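Local coordinates for fibronectin type III domain-containing protein (Simiduia agarivorans, PDB 6P2K) that probably hydrolyses xyloglucan-type beta-glucans as a glycoside hydrolase family 74 enzyme, this chain being the beta-propeller part of a longer protein, at residues Phe156-Tyr167 with Leu181-Lys189; Gln415-Met423 with Phe443-Val451. All coordinates share one frame; numbering follows the deposited sequence.

Interaction 1: residues Phe156-Tyr167 with Leu181-Lys189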
loop_
_atom_site.group_PDB
_atom_site.type_symbol
_atom_site.label_atom_id
_atom_site.label_comp_id
_atom_site.label_asym_id
_atom_site.label_seq_id
_atom_site.Cartn_x
_atom_site.Cartn_y
_atom_site.Cartn_z
ATOM N N PHE B 156 20.867 58.913 41.842
ATOM C CA PHE B 156 22.099 59.153 41.106
ATOM C C PHE B 156 21.888 59.918 39.805
ATOM O O PHE B 156 22.869 60.203 39.108
ATOM C CB PHE B 156 22.839 57.832 40.826
ATOM C CG PHE B 156 22.041 56.821 40.047
ATOM C CD1 PHE B 156 22.062 56.815 38.660
ATOM C CD2 PHE B 156 21.297 55.854 40.702
ATOM C CE1 PHE B 156 21.339 55.877 37.944
ATOM C CE2 PHE B 156 20.573 54.914 39.992
ATOM C CZ PHE B 156 20.594 54.926 38.611
ATOM N N ASP B 157 20.650 60.265 39.462
ATOM C CA ASP B 157 20.382 61.143 38.330
ATOM C C ASP B 157 19.065 61.860 38.582
ATOM O O ASP B 157 18.065 61.220 38.924
ATOM C CB ASP B 157 20.333 60.367 37.008
ATOM C CG ASP B 157 20.020 61.259 35.822
ATOM O OD1 ASP B 157 18.824 61.457 35.521
ATOM O OD2 ASP B 157 20.973 61.773 35.195
ATOM N N SER B 158 19.071 63.183 38.416
ATOM C CA SER B 158 17.932 64.015 38.785
ATOM C C SER B 158 16.909 64.173 37.671
ATOM O O SER B 158 15.786 64.617 37.937
ATOM C CB SER B 158 18.411 65.405 39.212
ATOM O OG SER B 158 19.644 65.328 39.906
ATOM N N ASN B 159 17.263 63.824 36.438
ATOM C CA ASN B 159 16.381 64.083 35.312
ATOM C C ASN B 159 15.222 63.093 35.291
ATOM O O ASN B 159 15.428 61.876 35.299
ATOM C CB ASN B 159 17.165 64.007 34.007
ATOM C CG ASN B 159 16.462 64.708 32.874
ATOM O OD1 ASN B 159 15.285 65.052 32.980
ATOM N ND2 ASN B 159 17.175 64.922 31.775
ATOM N N SER B 160 13.999 63.620 35.266
ATOM C CA SER B 160 12.800 62.809 35.105
ATOM C C SER B 160 12.363 62.692 33.652
ATOM O O SER B 160 11.390 61.987 33.364
ATOM C CB SER B 160 11.653 63.379 35.949
ATOM O OG SER B 160 11.395 64.733 35.622
ATOM N N SER B 161 13.048 63.364 32.730
ATOM C CA SER B 161 12.760 63.220 31.310
ATOM C C SER B 161 13.294 61.917 30.732
ATOM O O SER B 161 12.969 61.584 29.585
ATOM C CB SER B 161 13.363 64.403 30.541
ATOM O OG SER B 161 14.786 64.343 30.510
ATOM N N THR B 162 14.105 61.185 31.493
ATOM C CA THR B 162 14.984 60.150 30.965
ATOM C C THR B 162 14.685 58.779 31.557
ATOM O O THR B 162 14.211 58.655 32.689
ATOM C CB THR B 162 16.440 60.493 31.245
ATOM O OG1 THR B 162 16.592 60.726 32.649
ATOM C CG2 THR B 162 16.869 61.729 30.454
ATOM N N ASP B 163 15.020 57.743 30.784
ATOM C CA ASP B 163 14.739 56.366 31.178
ATOM C C ASP B 163 15.688 55.922 32.285
ATOM O O ASP B 163 16.910 56.056 32.161
ATOM C CB ASP B 163 14.852 55.448 29.962
ATOM C CG ASP B 163 14.455 54.015 30.264
ATOM O OD1 ASP B 163 15.140 53.358 31.075
ATOM O OD2 ASP B 163 13.443 53.551 29.697
ATOM N N ARG B 164 15.118 55.365 33.354
ATOM C CA ARG B 164 15.839 55.079 34.589
ATOM C C ARG B 164 16.098 53.594 34.799
ATOM O O ARG B 164 16.561 53.206 35.875
ATOM C CB ARG B 164 15.060 55.641 35.779
ATOM C CG ARG B 164 13.814 54.838 36.088
ATOM C CD ARG B 164 12.716 55.664 36.727
ATOM N NE ARG B 164 11.424 54.993 36.599
ATOM C CZ ARG B 164 11.013 54.005 37.389
ATOM N NH1 ARG B 164 11.793 53.571 38.371
ATOM N NH2 ARG B 164 9.824 53.447 37.198
ATOM N N ASN B 165 15.819 52.759 33.798
ATOM C CA ASN B 165 15.964 51.314 33.940
ATOM C C ASN B 165 17.403 50.945 34.279
ATOM O O ASN B 165 18.332 51.295 33.545
ATOM C CB ASN B 165 15.524 50.629 32.646
ATOM C CG ASN B 165 15.303 49.138 32.811
ATOM O OD1 ASN B 165 15.429 48.595 33.907
ATOM N ND2 ASN B 165 14.968 48.469 31.715
ATOM N N VAL B 166 17.589 50.248 35.399
ATOM C CA VAL B 166 18.892 49.735 35.803
ATOM C C VAL B 166 18.955 48.258 35.446
ATOM O O VAL B 166 18.027 47.496 35.747
ATOM C CB VAL B 166 19.145 49.948 37.306
ATOM C CG1 VAL B 166 20.470 49.317 37.711
ATOM C CG2 VAL B 166 19.133 51.430 37.638
ATOM N N TYR B 167 20.048 47.848 34.804
ATOM C CA TYR B 167 20.190 46.482 34.322
ATOM C C TYR B 167 21.057 45.609 35.220
ATOM O O TYR B 167 20.725 44.439 35.432
ATOM C CB TYR B 167 20.756 46.487 32.899
ATOM C CG TYR B 167 19.809 47.099 31.892
ATOM C CD1 TYR B 167 18.657 46.430 31.497
ATOM C CD2 TYR B 167 20.059 48.352 31.343
ATOM C CE1 TYR B 167 17.785 46.988 30.580
ATOM C CE2 TYR B 167 19.192 48.918 30.423
ATOM C CZ TYR B 167 18.058 48.233 30.047
ATOM O OH TYR B 167 17.191 48.790 29.134
ATOM N N LEU B 181 26.860 50.416 38.692
ATOM C CA LEU B 181 25.571 50.045 38.130
ATOM C C LEU B 181 25.542 50.398 36.650
ATOM O O LEU B 181 26.157 51.375 36.212
ATOM C CB LEU B 181 24.396 50.728 38.859
ATOM C CG LEU B 181 24.167 52.238 38.751
ATOM C CD1 LEU B 181 23.320 52.623 37.538
ATOM C CD2 LEU B 181 23.510 52.721 40.028
ATOM N N GLY B 182 24.818 49.586 35.887
ATOM C CA GLY B 182 24.643 49.819 34.470
ATOM C C GLY B 182 23.200 50.129 34.135
ATOM O O GLY B 182 22.305 49.339 34.438
ATOM N N SER B 183 22.960 51.275 33.508
ATOM C CA SER B 183 21.601 51.768 33.350
ATOM C C SER B 183 21.444 52.419 31.985
ATOM O O SER B 183 22.417 52.655 31.267
ATOM C CB SER B 183 21.242 52.761 34.462
ATOM O OG SER B 183 20.044 53.450 34.158
ATOM N N ASN B 184 20.191 52.697 31.626
ATOM C CA ASN B 184 19.942 53.581 30.498
ATOM C C ASN B 184 20.401 55.003 30.796
ATOM O O ASN B 184 20.547 55.806 29.869
ATOM C CB ASN B 184 18.458 53.570 30.120
ATOM C CG ASN B 184 18.042 52.285 29.419
ATOM O OD1 ASN B 184 18.802 51.710 28.636
ATOM N ND2 ASN B 184 16.826 51.828 29.701
ATOM N N LYS B 185 20.617 55.336 32.070
ATOM C CA LYS B 185 21.257 56.601 32.406
ATOM C C LYS B 185 22.703 56.619 31.930
ATOM O O LYS B 185 23.204 57.653 31.469
ATOM C CB LYS B 185 21.200 56.829 33.918
ATOM C CG LYS B 185 19.802 56.824 34.510
ATOM C CD LYS B 185 18.928 57.862 33.828
ATOM C CE LYS B 185 17.628 58.078 34.580
ATOM N NZ LYS B 185 17.640 59.326 35.380
ATOM N N GLY B 186 23.373 55.484 32.020
ATOM C CA GLY B 186 24.791 55.347 31.791
ATOM C C GLY B 186 25.390 54.492 32.889
ATOM O O GLY B 186 24.679 53.957 33.742
ATOM N N VAL B 187 26.712 54.355 32.869
ATOM C CA VAL B 187 27.416 53.590 33.890
ATOM C C VAL B 187 27.815 54.536 35.011
ATOM O O VAL B 187 28.491 55.543 34.775
ATOM C CB VAL B 187 28.641 52.876 33.303
ATOM C CG1 VAL B 187 29.501 52.315 34.418
ATOM C CG2 VAL B 187 28.195 51.771 32.372
ATOM N N TYR B 188 27.384 54.221 36.227
ATOM C CA TYR B 188 27.681 55.016 37.406
ATOM C C TYR B 188 28.518 54.192 38.373
ATOM O O TYR B 188 28.389 52.966 38.442
ATOM C CB TYR B 188 26.394 55.500 38.090
ATOM C CG TYR B 188 25.653 56.548 37.290
ATOM C CD1 TYR B 188 24.945 56.202 36.147
ATOM C CD2 TYR B 188 25.668 57.885 37.671
ATOM C CE1 TYR B 188 24.275 57.152 35.407
ATOM C CE2 TYR B 188 24.995 58.845 36.937
ATOM C CZ TYR B 188 24.301 58.472 35.805
ATOM O OH TYR B 188 23.627 59.418 35.065
ATOM N N LYS B 189 29.389 54.871 39.110
ATOM C CA LYS B 189 30.278 54.210 40.051
ATOM C C LYS B 189 30.176 54.865 41.416
ATOM O O LYS B 189 30.089 56.091 41.526
ATOM C CB LYS B 189 31.734 54.245 39.579
ATOM C CG LYS B 189 32.696 53.595 40.567
ATOM C CD LYS B 189 34.135 54.008 40.326
ATOM C CE LYS B 189 35.092 53.053 41.023
ATOM N NZ LYS B 189 36.496 53.212 40.555
#

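Interaction 2: residues Gln415-Met423 with Phe443-Val451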
loop_
_atom_site.group_PDB
_atom_site.type_symbol
_atom_site.label_atom_id
_atom_site.label_comp_id
_atom_site.label_asym_id
_atom_site.label_seq_id
_atom_site.Cartn_x
_atom_site.Cartn_y
_atom_site.Cartn_z
ATOM N N GLN B 415 -3.970 21.076 23.263
ATOM C CA GLN B 415 -4.011 22.450 23.746
ATOM C C GLN B 415 -3.781 23.380 22.565
ATOM O O GLN B 415 -2.786 23.241 21.850
ATOM C CB GLN B 415 -2.936 22.718 24.801
ATOM C CG GLN B 415 -3.101 22.042 26.136
ATOM C CD GLN B 415 -2.032 22.498 27.116
ATOM O OE1 GLN B 415 -1.833 23.699 27.316
ATOM N NE2 GLN B 415 -1.324 21.545 27.717
ATOM N N GLY B 416 -4.702 24.317 22.357
ATOM C CA GLY B 416 -4.468 25.380 21.403
ATOM C C GLY B 416 -3.769 26.538 22.084
ATOM O O GLY B 416 -4.301 27.104 23.042
ATOM N N GLN B 417 -2.579 26.898 21.619
ATOM C CA GLN B 417 -1.748 27.855 22.332
ATOM C C GLN B 417 -1.367 29.026 21.438
ATOM O O GLN B 417 -1.407 28.945 20.207
ATOM C CB GLN B 417 -0.472 27.184 22.865
ATOM C CG GLN B 417 -0.739 26.075 23.879
ATOM C CD GLN B 417 0.532 25.532 24.499
ATOM O OE1 GLN B 417 1.636 25.962 24.160
ATOM N NE2 GLN B 417 0.384 24.583 25.414
ATOM N N ALA B 418 -1.006 30.128 22.087
ATOM C CA ALA B 418 -0.276 31.194 21.424
ATOM C C ALA B 418 1.202 30.832 21.375
ATOM O O ALA B 418 1.707 30.101 22.233
ATOM C CB ALA B 418 -0.475 32.524 22.153
ATOM N N ASP B 419 1.884 31.324 20.340
ATOM C CA ASP B 419 3.313 31.100 20.122
ATOM C C ASP B 419 3.654 29.648 19.785
ATOM O O ASP B 419 4.416 29.402 18.847
ATOM C CB ASP B 419 4.127 31.550 21.341
ATOM C CG ASP B 419 4.181 33.058 21.483
ATOM O OD1 ASP B 419 4.213 33.750 20.446
ATOM O OD2 ASP B 419 4.196 33.549 22.632
ATOM N N ASN B 420 3.117 28.683 20.535
ATOM C CA ASN B 420 3.473 27.279 20.363
ATOM C C ASN B 420 2.431 26.472 19.596
ATOM O O ASN B 420 2.635 25.271 19.387
ATOM C CB ASN B 420 3.725 26.630 21.723
ATOM C CG ASN B 420 4.661 27.449 22.589
ATOM O OD1 ASN B 420 5.763 27.805 22.169
ATOM N ND2 ASN B 420 4.224 27.756 23.803
ATOM N N GLY B 421 1.317 27.086 19.203
ATOM C CA GLY B 421 0.425 26.471 18.227
ATOM C C GLY B 421 -0.241 25.188 18.695
ATOM O O GLY B 421 -0.802 25.107 19.793
ATOM N N LEU B 422 -0.203 24.175 17.832
ATOM C CA LEU B 422 -0.875 22.898 18.066
ATOM C C LEU B 422 -0.037 22.067 19.028
ATOM O O LEU B 422 0.955 21.455 18.632
ATOM C CB LEU B 422 -1.082 22.150 16.751
ATOM C CG LEU B 422 -1.831 22.848 15.611
ATOM C CD1 LEU B 422 -1.504 22.194 14.276
ATOM C CD2 LEU B 422 -3.334 22.830 15.854
ATOM N N MET B 423 -0.444 22.025 20.297
ATOM C CA MET B 423 0.243 21.248 21.328
ATOM C C MET B 423 -0.581 19.993 21.599
ATOM O O MET B 423 -1.707 20.080 22.097
ATOM C CB MET B 423 0.421 22.080 22.597
ATOM C CG MET B 423 1.216 21.391 23.691
ATOM S SD MET B 423 2.951 21.176 23.248
ATOM C CE MET B 423 3.467 22.888 23.125
ATOM N N PHE B 443 6.352 28.230 7.189
ATOM C CA PHE B 443 4.922 28.302 7.477
ATOM C C PHE B 443 4.669 27.514 8.758
ATOM O O PHE B 443 4.687 26.280 8.753
ATOM C CB PHE B 443 4.116 27.759 6.299
ATOM C CG PHE B 443 2.633 27.730 6.529
ATOM C CD1 PHE B 443 1.965 28.848 6.999
ATOM C CD2 PHE B 443 1.903 26.586 6.249
ATOM C CE1 PHE B 443 0.596 28.821 7.201
ATOM C CE2 PHE B 443 0.537 26.550 6.451
ATOM C CZ PHE B 443 -0.119 27.669 6.927
ATOM N N ASN B 444 4.444 28.230 9.859
ATOM C CA ASN B 444 4.286 27.622 11.173
ATOM C C ASN B 444 2.941 28.015 11.766
ATOM O O ASN B 444 2.599 29.202 11.807
ATOM C CB ASN B 444 5.423 28.044 12.109
ATOM C CG ASN B 444 6.789 27.646 11.580
ATOM O OD1 ASN B 444 7.059 26.469 11.337
ATOM N ND2 ASN B 444 7.660 28.626 11.411
ATOM N N LEU B 445 2.188 27.021 12.232
ATOM C CA LEU B 445 0.866 27.255 12.812
ATOM C C LEU B 445 1.011 27.504 14.315
ATOM O O LEU B 445 0.663 26.676 15.159
ATOM C CB LEU B 445 -0.053 26.073 12.527
ATOM C CG LEU B 445 -0.256 25.705 11.056
ATOM C CD1 LEU B 445 -1.011 24.390 10.932
ATOM C CD2 LEU B 445 -0.989 26.820 10.326
ATOM N N SER B 446 1.526 28.687 14.642
ATOM C CA SER B 446 1.935 29.003 16.006
ATOM C C SER B 446 0.817 29.581 16.872
ATOM O O SER B 446 1.050 29.819 18.063
ATOM C CB SER B 446 3.121 29.974 15.980
ATOM O OG SER B 446 2.988 30.926 14.942
ATOM N N ASP B 447 -0.382 29.792 16.326
ATOM C CA ASP B 447 -1.491 30.375 17.077
ATOM C C ASP B 447 -2.754 29.569 16.810
ATOM O O ASP B 447 -3.182 29.451 15.659
ATOM C CB ASP B 447 -1.696 31.845 16.698
ATOM C CG ASP B 447 -2.596 32.578 17.672
ATOM O OD1 ASP B 447 -3.828 32.581 17.455
ATOM O OD2 ASP B 447 -2.073 33.148 18.655
ATOM N N VAL B 448 -3.349 29.021 17.872
ATOM C CA VAL B 448 -4.479 28.092 17.765
ATOM C C VAL B 448 -5.520 28.517 18.801
ATOM O O VAL B 448 -5.504 28.061 19.949
ATOM C CB VAL B 448 -4.058 26.634 17.969
ATOM C CG1 VAL B 448 -5.260 25.707 17.835
ATOM C CG2 VAL B 448 -2.973 26.248 16.970
ATOM N N GLN B 449 -6.463 29.367 18.388
ATOM C CA GLN B 449 -7.403 29.984 19.317
ATOM C C GLN B 449 -8.640 29.136 19.606
ATOM O O GLN B 449 -9.388 29.469 20.531
ATOM C CB GLN B 449 -7.835 31.359 18.789
ATOM C CG GLN B 449 -6.713 32.394 18.829
ATOM C CD GLN B 449 -7.125 33.765 18.313
ATOM O OE1 GLN B 449 -8.275 34.180 18.449
ATOM N NE2 GLN B 449 -6.174 34.480 17.720
ATOM N N ALA B 450 -8.873 28.055 18.863
ATOM C CA ALA B 450 -10.059 27.241 19.089
ATOM C C ALA B 450 -9.813 25.822 18.598
ATOM O O ALA B 450 -9.233 25.622 17.528
ATOM C CB ALA B 450 -11.285 27.839 18.384
ATOM N N VAL B 451 -10.259 24.842 19.390
ATOM C CA VAL B 451 -10.210 23.430 19.026
ATOM C C VAL B 451 -11.518 22.771 19.449
ATOM O O VAL B 451 -12.205 23.242 20.360
ATOM C CB VAL B 451 -9.009 22.693 19.669
ATOM C CG1 VAL B 451 -7.695 23.166 19.060
ATOM C CG2 VAL B 451 -9.000 22.892 21.181
HETATM O O HOH W 1 0.600 33.346 18.750
#

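Interaction 1: residues Phe156-Tyr167 with Leu181-Lys189
Leu-181 comes from the opposite direction to Phe-156 and lays CD2 over one face of its ring, toward the rim, 3.9 Å from the centroid, a CH-pi contact. Gly-182 O takes Tyr-167 N at 2.7 Å where strand 166-171 starts. Ser-183 OG stands anti to its own N (chi1 168°), which lets it donate to Asn-165 O at 2.8 Å while it accepts from Lys-185 N in an ST turn. Asn-184 N reaches the same Asn-165 O. The Asn-184 amide then splits its hydrogens: ND2 approaches Asp-163 OD1 at 2.7 Å from above the carboxylate plane, opposite the face used by Asn-165 N in an Asx turn, and also donates to Tyr-167 OH at 3.1 Å. Lys-212 binds both that hydroxyl and Asn-184 OD1. Lys-185, bent at chi2 and chi4, runs its CD 3.2 Å from Asp-163 O and delivers NZ to Asp-157 OD1 in a salt bridge modelled too short to be taken literally; Gly-137 O is a further acceptor for NZ. Tyr-188 offers its ring face to Phe-156 in an inclined edge-to-face pair, Phe-156 CD1 over the ring centre, centroids 4.9 Å apart and planes at 56°. In the propeller, residues 156-167 lead from the outermost strand 152-155 of one four-stranded blade to strand 166-171 of the next, wrapping the turn between strands 179-183 and 187-190, with Val-141 of strand 139-144 touching both Phe-156 and Leu-181, and Trp-210 of strand 210-216 packing on Asp-163 and Asn-184.

Interaction 2: residues Gln415-Met423 with Phe443-Val451
Val-448 plugs into the hairpin formed by residues 415-423. With CG1 anti to the backbone N (chi1 -179°), its two methyls straddle the hairpin: CG1 lies 3.7 Å from Gly-416 CA, while CG2 presses on the other strand, 3.4 Å from Gly-421 C and 3.6 Å from Leu-422 CD2. The backbone N of Val-448 donates to Gln-417 O at 3.0 Å, from above the carbonyl plane. Gly-416 and Gly-421 let the two backbones close up, the carbonyls of Val-448 and Leu-445 lying against them. Leu-422 crosses Val-448 at about a right angle and runs alongside Leu-445. These two leucines adopt nearly the same shape, CG anti to the carbonyl carbon (chi1 -56° and -57°), and point the same way, their CD1 methyls 4.0 Å apart. Leu-445 centres an inverse gamma turn, and Ser-446 with Asp-447 makes a classic beta bulge opposite Thr-467, where strand 447-456, the first and outermost strand of the next four-stranded sheet, begins to run past the hairpin of strands 412-417 and 421-425, as one propeller blade against the next. Ser-446 touches through CB, 3.2 Å from Asp-419 O, and turns OG to Gly-469 O. The carboxylate of Asp-447 is gripped at both oxygens: Gln-449 NE2 meets OD1 on the syn side, and OD1 lies close to the plane of the Gln-449 amide; OD2 takes Tyr-404 OH and a water at 2.7 Å. That water in turn accepts from Asp-419 N at 2.9 Å, bridging the segments. On the side of the hairpin turned from Val-448, Asn-420 ND2 donates to Gln-417 OE1 and Gln-417 NE2 to Gln-415 OE1, while Asn-420 OD1 is bonded to Gln-355 NE2.

From the N terminus, the chain reaches interaction 1 first, which closes the 13 residues 168-180, a local loop within one hairpin. Some 225 residues later, interaction 2 closes a second loop, the 19 residues between 423 and 443, tying the sheet 403-425 to the one beginning with strand 447-456. The two are in series, neither nested nor crossed, their centres 40 Å apart and their nearest atoms about 21 Å. Interaction 1 ties a blade to the connection that leads into it and interaction 2 sets one blade against the next, probably in different propellers of the tandem pair known from this family.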